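Local coordinates for protein major pollen allergen Pla l 1 (Plantago lanceolata, PDB 4Z8W) that is a secreted major pollen allergen of the Ole e 1-like family and probably binds zinc ions, at residues V38-K43 against V49-G54; C74-V79 against R115-L120. One frame throughout, in Å; residues are numbered along the deposited sequence.

Contact 1 pairs two neighbouring strands within a sheet, and contact 2 packs the next strand of that sheet against the broken strand 114-123, which pairs with 8-18 in the other sheet. Their centres lie 11 Å apart. Strands 37-42 and 74-80 are adjacent, joined by the Cys42 SG to Cys74 SG disulfide at 2.2 Å and by a probable hydrogen bond from Lys77 N to Gln39 O at 2.9 Å. The zinc ion, held by Asp45 and Asp73, sits at the contact 1 end: the Lys43 side chain is about 7 Å from it. Contact 2 is more central; side chain to side chain, Ile76 is about 11 Å from Asp73 and Leu78 about 8 Å from zinc-binding Glu88.

Contact 1: V38-K43 against V49-G54; sequences VQLDCK and VIYSIG
In the beta hairpin of strands 37-42 and 51-56, Leu40 and Ile53 exchange backbone bonds, Leu40 N to Ile53 O at 2.7 Å and Ile53 N to Leu40 O at 2.8 Å. On the face of Leu40, Cys42, Tyr51 and Ile53, the branched aliphatic chains meet at a slant, with Leu40 CD2 reaching Ile53 CG2 at 3.6 Å. Leu40 CD2 and Cys42 SG lie at the edge of the Tyr51 ring, near its plane; the sulfur, disulfide-bonded to Cys74, is 4.1 Å from Tyr51 CD2. A phenol suits this place because its ring stacks on His71 while its OH bonds to Val68 N.

The opposite face, with Gln39, Asp41 and Ser52, is mainly polar, though Val49 CG1 packs on Asp41 CB at 3.8 Å. With its chain extended beyond CG, Gln39 delivers NE2 to Asp41 OD1 at 2.8 Å, nearly in its amide plane, onto the carboxylate's syn lone pair. Ser52 OG adjoins the same oxygen at a doubtfully short distance. At the turn end, Cys42 O accepts two bonds, from Ile50 N at 2.9 Å and from Tyr51 N at 3.1 Å. Two residues thus face one: a classic beta bulge in an antiparallel hairpin.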
loop_
_atom_site.group_PDB
_atom_site.type_symbol
_atom_site.label_atom_id
_atom_site.label_comp_id
_atom_site.label_asym_id
_atom_site.label_seq_id
_atom_site.Cartn_x
_atom_site.Cartn_y
_atom_site.Cartn_z
ATOM N N VAL A 38 -6.068 3.778 -0.823
ATOM C CA VAL A 38 -4.986 3.523 0.124
ATOM C C VAL A 38 -4.870 4.726 1.084
ATOM O O VAL A 38 -5.445 5.801 0.854
ATOM C CB VAL A 38 -3.643 3.226 -0.597
ATOM C CG1 VAL A 38 -3.752 2.071 -1.621
ATOM C CG2 VAL A 38 -3.162 4.456 -1.355
ATOM N N GLN A 39 -4.179 4.555 2.193
ATOM C CA GLN A 39 -3.971 5.676 3.081
ATOM C C GLN A 39 -2.579 5.599 3.719
ATOM O O GLN A 39 -2.190 4.531 4.253
ATOM C CB GLN A 39 -5.039 5.642 4.179
ATOM C CG GLN A 39 -4.959 6.792 5.177
ATOM C CD GLN A 39 -6.203 6.853 6.024
ATOM O OE1 GLN A 39 -7.324 6.864 5.478
ATOM N NE2 GLN A 39 -6.034 6.824 7.352
ATOM N N LEU A 40 -1.855 6.703 3.580
ATOM C CA LEU A 40 -0.595 7.005 4.354
ATOM C C LEU A 40 -0.893 7.567 5.754
ATOM O O LEU A 40 -1.661 8.532 5.893
ATOM C CB LEU A 40 0.313 7.954 3.545
ATOM C CG LEU A 40 1.509 8.506 4.406
ATOM C CD1 LEU A 40 2.516 7.394 4.728
ATOM C CD2 LEU A 40 2.233 9.718 3.800
ATOM N N ASP A 41 -0.385 6.924 6.806
ATOM C CA ASP A 41 -0.509 7.382 8.192
ATOM C C ASP A 41 0.861 7.435 8.815
ATOM O O ASP A 41 1.617 6.430 8.729
ATOM C CB ASP A 41 -1.359 6.404 9.027
ATOM C CG ASP A 41 -2.820 6.312 8.512
ATOM O OD1 ASP A 41 -3.449 7.359 8.333
ATOM O OD2 ASP A 41 -3.297 5.210 8.208
ATOM N N CYS A 42 1.187 8.569 9.437
ATOM C CA CYS A 42 2.496 8.770 10.117
ATOM C C CYS A 42 2.189 9.205 11.545
ATOM O O CYS A 42 1.338 10.094 11.778
ATOM C CB CYS A 42 3.335 9.889 9.482
ATOM S SG CYS A 42 3.715 9.769 7.730
ATOM N N LYS A 43 2.877 8.602 12.495
ATOM C CA LYS A 43 2.737 8.974 13.904
ATOM C C LYS A 43 3.725 10.042 14.301
ATOM O O LYS A 43 3.487 10.776 15.281
ATOM C CB LYS A 43 2.920 7.766 14.780
ATOM C CG LYS A 43 1.910 6.690 14.424
ATOM C CD LYS A 43 2.099 5.458 15.284
ATOM C CE LYS A 43 0.909 4.546 15.003
ATOM N NZ LYS A 43 1.092 3.230 15.670
ATOM N N VAL A 49 -1.532 8.387 15.357
ATOM C CA VAL A 49 -1.457 8.938 13.987
ATOM C C VAL A 49 -1.658 10.439 14.013
ATOM O O VAL A 49 -2.659 10.924 14.506
ATOM C CB VAL A 49 -2.439 8.242 12.989
ATOM C CG1 VAL A 49 -2.501 8.940 11.609
ATOM C CG2 VAL A 49 -2.078 6.770 12.831
ATOM N N ILE A 50 -0.731 11.213 13.469
ATOM C CA ILE A 50 -0.991 12.648 13.459
ATOM C C ILE A 50 -0.858 13.291 12.119
ATOM O O ILE A 50 -1.087 14.467 12.005
ATOM C CB ILE A 50 -0.224 13.428 14.546
ATOM C CG1 ILE A 50 1.281 13.296 14.377
ATOM C CG2 ILE A 50 -0.643 12.955 15.939
ATOM C CD1 ILE A 50 2.038 14.179 15.352
ATOM N N TYR A 51 -0.497 12.522 11.083
ATOM C CA TYR A 51 -0.473 13.047 9.706
ATOM C C TYR A 51 -0.932 11.891 8.852
ATOM O O TYR A 51 -0.379 10.764 8.986
ATOM C CB TYR A 51 0.914 13.498 9.297
ATOM C CG TYR A 51 1.070 13.972 7.872
ATOM C CD1 TYR A 51 0.786 15.277 7.539
ATOM C CD2 TYR A 51 1.547 13.112 6.849
ATOM C CE1 TYR A 51 0.951 15.774 6.253
ATOM C CE2 TYR A 51 1.677 13.590 5.530
ATOM C CZ TYR A 51 1.363 14.932 5.248
ATOM O OH TYR A 51 1.505 15.470 3.965
ATOM N N SER A 52 -1.930 12.164 8.015
ATOM C CA SER A 52 -2.599 11.141 7.198
ATOM C C SER A 52 -2.918 11.704 5.847
ATOM O O SER A 52 -3.277 12.861 5.778
ATOM C CB SER A 52 -3.924 10.733 7.824
ATOM O OG SER A 52 -3.719 9.728 8.774
ATOM N N ILE A 53 -2.765 10.906 4.796
ATOM C CA ILE A 53 -3.164 11.310 3.433
ATOM C C ILE A 53 -3.671 10.084 2.629
ATOM O O ILE A 53 -3.079 9.000 2.707
ATOM C CB ILE A 53 -2.114 12.109 2.697
ATOM C CG1 ILE A 53 -2.347 12.026 1.194
ATOM C CG2 ILE A 53 -0.737 11.706 3.086
ATOM C CD1 ILE A 53 -1.091 12.193 0.413
ATOM N N GLY A 54 -4.780 10.280 1.897
ATOM C CA GLY A 54 -5.476 9.226 1.154
ATOM C C GLY A 54 -5.354 9.476 -0.339
ATOM O O GLY A 54 -5.052 10.577 -0.725
#

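Contact 2: C74-V79 against R115-L120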
loop_
_atom_site.group_PDB
_atom_site.type_symbol
_atom_site.label_atom_id
_atom_site.label_comp_id
_atom_site.label_asym_id
_atom_site.label_seq_id
_atom_site.Cartn_x
_atom_site.Cartn_y
_atom_site.Cartn_z
ATOM N N CYS A 74 5.909 6.154 9.330
ATOM C CA CYS A 74 4.925 6.232 8.265
ATOM C C CYS A 74 4.664 4.892 7.618
ATOM O O CYS A 74 5.633 4.145 7.295
ATOM C CB CYS A 74 5.462 7.162 7.182
ATOM S SG CYS A 74 5.710 8.844 7.765
ATOM N N GLU A 75 3.404 4.623 7.291
ATOM C CA GLU A 75 3.104 3.439 6.532
ATOM C C GLU A 75 1.838 3.529 5.747
ATOM O O GLU A 75 0.926 4.331 6.091
ATOM C CB GLU A 75 3.119 2.159 7.404
ATOM C CG GLU A 75 1.975 2.089 8.371
ATOM C CD GLU A 75 2.266 1.117 9.536
ATOM O OE1 GLU A 75 1.299 0.659 10.147
ATOM O OE2 GLU A 75 3.439 0.856 9.866
ATOM N N ILE A 76 1.791 2.746 4.667
ATOM C CA ILE A 76 0.660 2.744 3.739
ATOM C C ILE A 76 -0.213 1.507 3.988
ATOM O O ILE A 76 0.290 0.346 3.970
ATOM C CB ILE A 76 1.062 2.863 2.262
ATOM C CG1 ILE A 76 1.733 4.197 1.964
ATOM C CG2 ILE A 76 -0.203 2.879 1.364
ATOM C CD1 ILE A 76 3.186 4.221 2.372
ATOM N N LYS A 77 -1.528 1.730 4.198
ATOM C CA LYS A 77 -2.488 0.596 4.310
ATOM C C LYS A 77 -3.554 0.591 3.213
ATOM O O LYS A 77 -3.895 1.644 2.683
ATOM C CB LYS A 77 -3.124 0.530 5.725
ATOM C CG LYS A 77 -4.080 1.688 6.085
ATOM C CD LYS A 77 -4.512 1.530 7.572
ATOM C CE LYS A 77 -5.373 2.689 8.067
ATOM N NZ LYS A 77 -6.343 3.113 7.017
ATOM N N LEU A 78 -4.022 -0.602 2.828
ATOM C CA LEU A 78 -5.169 -0.698 1.904
ATOM C C LEU A 78 -6.404 -0.258 2.712
ATOM O O LEU A 78 -6.444 -0.470 3.906
ATOM C CB LEU A 78 -5.423 -2.139 1.499
ATOM C CG LEU A 78 -4.315 -2.792 0.662
ATOM C CD1 LEU A 78 -4.661 -4.261 0.368
ATOM C CD2 LEU A 78 -4.067 -1.972 -0.590
ATOM N N VAL A 79 -7.350 0.422 2.086
ATOM C CA VAL A 79 -8.613 0.714 2.853
ATOM C C VAL A 79 -9.793 0.119 2.060
ATOM O O VAL A 79 -10.514 -0.763 2.577
ATOM C CB VAL A 79 -8.873 2.234 2.994
ATOM C CG1 VAL A 79 -10.156 2.470 3.807
ATOM C CG2 VAL A 79 -7.630 2.982 3.535
ATOM N N ARG A 115 9.500 8.463 -3.212
ATOM C CA ARG A 115 9.855 7.268 -2.441
ATOM C C ARG A 115 8.927 6.149 -2.884
ATOM O O ARG A 115 7.700 6.335 -2.854
ATOM C CB ARG A 115 9.730 7.611 -0.951
ATOM C CG ARG A 115 10.516 8.871 -0.571
ATOM C CD ARG A 115 12.016 8.582 -0.527
ATOM N NE ARG A 115 12.882 9.785 -0.518
ATOM C CZ ARG A 115 13.565 10.235 0.554
ATOM N NH1 ARG A 115 13.466 9.621 1.731
ATOM N NH2 ARG A 115 14.338 11.321 0.479
ATOM N N HIS A 116 9.492 5.005 -3.300
ATOM C CA HIS A 116 8.726 3.868 -3.769
ATOM C C HIS A 116 8.517 2.943 -2.618
ATOM O O HIS A 116 9.386 2.843 -1.702
ATOM C CB HIS A 116 9.491 3.155 -4.913
ATOM C CG HIS A 116 9.454 3.909 -6.208
ATOM N ND1 HIS A 116 10.488 4.724 -6.634
ATOM C CD2 HIS A 116 8.489 4.011 -7.151
ATOM C CE1 HIS A 116 10.175 5.266 -7.798
ATOM N NE2 HIS A 116 8.964 4.854 -8.132
ATOM N N VAL A 117 7.380 2.268 -2.591
ATOM C CA VAL A 117 7.110 1.323 -1.503
ATOM C C VAL A 117 6.805 -0.079 -2.069
ATOM O O VAL A 117 6.552 -0.213 -3.271
ATOM C CB VAL A 117 6.064 1.906 -0.546
ATOM C CG1 VAL A 117 6.513 3.308 -0.096
ATOM C CG2 VAL A 117 4.715 1.996 -1.222
ATOM N N LYS A 118 6.836 -1.109 -1.218
ATOM C CA LYS A 118 6.511 -2.462 -1.563
ATOM C C LYS A 118 4.999 -2.563 -1.949
ATOM O O LYS A 118 4.181 -1.790 -1.404
ATOM C CB LYS A 118 6.809 -3.421 -0.387
ATOM C CG LYS A 118 8.350 -3.624 -0.134
ATOM C CD LYS A 118 8.554 -4.643 1.031
ATOM C CE LYS A 118 10.033 -4.830 1.448
ATOM N NZ LYS A 118 10.312 -6.253 1.828
ATOM N N PRO A 119 4.661 -3.487 -2.862
ATOM C CA PRO A 119 3.237 -3.605 -3.367
ATOM C C PRO A 119 2.303 -4.239 -2.329
ATOM O O PRO A 119 2.748 -4.934 -1.426
ATOM C CB PRO A 119 3.366 -4.497 -4.620
ATOM C CG PRO A 119 4.698 -5.163 -4.507
ATOM C CD PRO A 119 5.618 -4.256 -3.697
ATOM N N LEU A 120 1.026 -3.916 -2.401
ATOM C CA LEU A 120 0.009 -4.509 -1.529
ATOM C C LEU A 120 -1.017 -5.198 -2.413
ATOM O O LEU A 120 -1.180 -4.833 -3.576
ATOM C CB LEU A 120 -0.724 -3.401 -0.733
ATOM C CG LEU A 120 0.140 -2.676 0.315
ATOM C CD1 LEU A 120 -0.411 -1.266 0.573
ATOM C CD2 LEU A 120 0.254 -3.534 1.554
#
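The Leu78 and Leu120 side chains lie alongside one another, pointing opposite ways, which brings Leu78 CD2 to within 3.6 Å of Leu120 CB and 3.9 Å of Leu120 CD1. Leu120 CD1 also reaches Ile76, lying 3.8 Å from Ile76 O and 4.2 Å from Ile76 CG2. One leucine thus touches two residues of strand 74-80. Farther along, the methyls Ile76 CD1 and Val117 CG1 meet at 4.2 Å. No hydrogen bond crosses the contact, and the nearest alpha carbons, 7.3 Å apart for Leu78 and Leu120, leave the meeting to side chains; branched aliphatic residues suit it because they bridge that separation without needing polar partners.

Along 74-79, strand alternation points the beta carbon of Ile76 toward 115-120 and that of Lys77 away. In the other segment the irregular stretch 117-119 lets both Val117 and Leu120, three positions apart, face it. Leu78 starts off to one side, and its CG, anti to the carbonyl carbon (chi1 -66°), carries the methyls nearer to Leu120. From Ile76 to Leu78 and from Val117 to Leu120 the chains run 17° apart. Ser100 helps to position both, pairing through its backbone with Ile76 and through OG with Lys118 O. Around this inter-sheet interface, Val11 of strand 8-18 packs on Ile76 and Val117, Val15 on Leu78, while Leu40 of strand 37-42 flanks Ile76 and Val102 of strand 100-102 meets Val117.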